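Recombination protein uvsY (Enterobacteria phage T4, PDB 4ZWS) promotes assembly of UvsX recombinase filaments on single-stranded DNA and helps UvsX displace bound gp32 during phage recombination and DNA synthesis. Local coordinates at the interface of chains A and B. Residues are numbered along the deposited sequence; one frame, centred on the assembly and turned at random. Chains: chain A/B, Recombination protein uvsY.

The interface of chains A and B. Residues chain A 127, 130-131, 134; chain B 21-22, 25, 124, 128.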
loop_
_atom_site.group_PDB
_atom_site.type_symbol
_atom_site.label_atom_id
_atom_site.label_comp_id
_atom_site.label_asym_id
_atom_site.label_seq_id
_atom_site.Cartn_x
_atom_site.Cartn_y
_atom_site.Cartn_z
ATOM N N ILE A 127 -31.663 -6.778 1.767
ATOM C CA ILE A 127 -33.039 -6.650 1.303
ATOM C C ILE A 127 -33.990 -7.525 2.135
ATOM O O ILE A 127 -35.104 -7.108 2.453
ATOM C CB ILE A 127 -33.148 -6.989 -0.190
ATOM C CG1 ILE A 127 -32.360 -5.959 -1.009
ATOM C CG2 ILE A 127 -34.602 -7.034 -0.631
ATOM C CD1 ILE A 127 -32.122 -6.345 -2.456
ATOM N N MET A 130 -34.511 -5.893 5.455
ATOM C CA MET A 130 -35.405 -4.750 5.296
ATOM C C MET A 130 -36.859 -5.217 5.244
ATOM O O MET A 130 -37.744 -4.621 5.866
ATOM C CB MET A 130 -35.072 -3.971 4.013
ATOM C CG MET A 130 -33.690 -3.310 3.973
ATOM S SD MET A 130 -33.287 -2.563 2.363
ATOM C CE MET A 130 -31.532 -2.227 2.550
ATOM N N ARG A 131 -37.095 -6.298 4.511
ATOM C CA ARG A 131 -38.428 -6.862 4.416
ATOM C C ARG A 131 -38.935 -7.366 5.760
ATOM O O ARG A 131 -40.103 -7.159 6.100
ATOM C CB ARG A 131 -38.494 -7.948 3.350
ATOM C CG ARG A 131 -38.403 -7.333 1.982
ATOM C CD ARG A 131 -38.621 -8.322 0.895
ATOM N NE ARG A 131 -38.605 -7.651 -0.393
ATOM C CZ ARG A 131 -38.937 -8.232 -1.537
ATOM N NH1 ARG A 131 -39.409 -9.470 -1.544
ATOM N NH2 ARG A 131 -38.884 -7.540 -2.662
ATOM N N GLU A 134 -39.826 -4.227 7.818
ATOM C CA GLU A 134 -41.114 -3.606 7.507
ATOM C C GLU A 134 -42.280 -4.519 7.853
ATOM O O GLU A 134 -43.419 -4.067 7.955
ATOM C CB GLU A 134 -41.197 -3.162 6.052
ATOM C CG GLU A 134 -40.416 -1.894 5.774
ATOM C CD GLU A 134 -40.398 -1.531 4.308
ATOM O OE1 GLU A 134 -40.945 -2.302 3.491
ATOM O OE2 GLU A 134 -39.868 -0.451 3.977
ATOM N N LEU B 21 -35.447 2.238 -0.872
ATOM C CA LEU B 21 -34.173 1.731 -0.396
ATOM C C LEU B 21 -33.879 0.291 -0.834
ATOM O O LEU B 21 -32.738 -0.037 -1.176
ATOM C CB LEU B 21 -34.133 1.824 1.131
ATOM C CG LEU B 21 -32.752 2.125 1.709
ATOM C CD1 LEU B 21 -32.215 3.433 1.125
ATOM C CD2 LEU B 21 -32.801 2.169 3.227
ATOM N N GLN B 22 -34.900 -0.562 -0.841
ATOM C CA GLN B 22 -34.725 -1.947 -1.284
ATOM C C GLN B 22 -34.350 -2.024 -2.759
ATOM O O GLN B 22 -33.473 -2.804 -3.146
ATOM C CB GLN B 22 -35.993 -2.778 -1.042
ATOM C CG GLN B 22 -36.301 -3.084 0.408
ATOM C CD GLN B 22 -37.577 -3.901 0.586
ATOM O OE1 GLN B 22 -38.056 -4.556 -0.345
ATOM N NE2 GLN B 22 -38.136 -3.858 1.788
ATOM N N ALA B 25 -30.776 -0.973 -3.120
ATOM C CA ALA B 25 -29.861 -2.025 -2.680
ATOM C C ALA B 25 -29.626 -3.042 -3.793
ATOM O O ALA B 25 -28.490 -3.453 -4.031
ATOM C CB ALA B 25 -30.393 -2.718 -1.442
ATOM N N ILE B 124 -26.185 2.350 1.785
ATOM C CA ILE B 124 -27.553 1.874 1.805
ATOM C C ILE B 124 -27.795 0.992 3.017
ATOM O O ILE B 124 -28.800 1.149 3.698
ATOM C CB ILE B 124 -27.906 1.103 0.527
ATOM C CG1 ILE B 124 -27.854 2.035 -0.678
ATOM C CG2 ILE B 124 -29.278 0.474 0.656
ATOM C CD1 ILE B 124 -28.038 1.349 -1.982
ATOM N N GLN B 128 -30.230 1.747 6.510
ATOM C CA GLN B 128 -31.221 0.800 7.010
ATOM C C GLN B 128 -30.975 0.511 8.478
ATOM O O GLN B 128 -31.914 0.517 9.273
ATOM C CB GLN B 128 -31.195 -0.502 6.210
ATOM C CG GLN B 128 -32.044 -1.650 6.789
ATOM C CD GLN B 128 -33.527 -1.328 6.924
ATOM O OE1 GLN B 128 -34.061 -0.467 6.218
ATOM N NE2 GLN B 128 -34.202 -2.034 7.828
#
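A:Met130 reaches into chain B between B:Gln22 and B:Gln128. Its CG lies anti to the carbonyl carbon (chi1 -64°) and the chain is extended beyond, which carries the thioether straight across to the neighbouring subunit. CB of A:Met130 starts 3.8 Å from the amide nitrogen NE2 of B:Gln22. CG of A:Met130 meets the other glutamine, with the amide carbon CD of B:Gln128 at 3.6 Å. SD of A:Met130 rests on the aliphatic part of B:Gln22, 3.6 Å from CG of B:Gln22. The methyl CE of A:Met130 ends 4.0 Å from the branch methyl CG2 of B:Ile124, the two side chains crossing at about a right angle.

The side chain of B:Gln22 slides past the methionine in the opposite direction; extended beyond CG, it brings its amide to A:Arg131, which crosses it nearly perpendicularly. CG of A:Arg131 sits against the amide, 3.5 Å from NE2 of B:Gln22. OE1 of B:Gln22 accepts a hydrogen bond of 3.1 Å from NE of A:Arg131. The bond is nearly straight at the hydrogen (170°) and lies in the guanidinium plane, but NE stands above the amide carbonyl plane, the two planes being turned 43° apart. NE2 of B:Gln22 points tip to tip at the carboxylate OE1 of A:Glu134, 3.6 Å away, a loose polar approach. About a turn back toward the start of helix 91-135, CG1 of A:Ile127 packs on the methyl CB of B:Ala25 at 3.8 Å.

Helix 91-135 thus meets helices 21-63 and 92-134 of the next subunit, probably helping to hold the heptameric alpha barrel together.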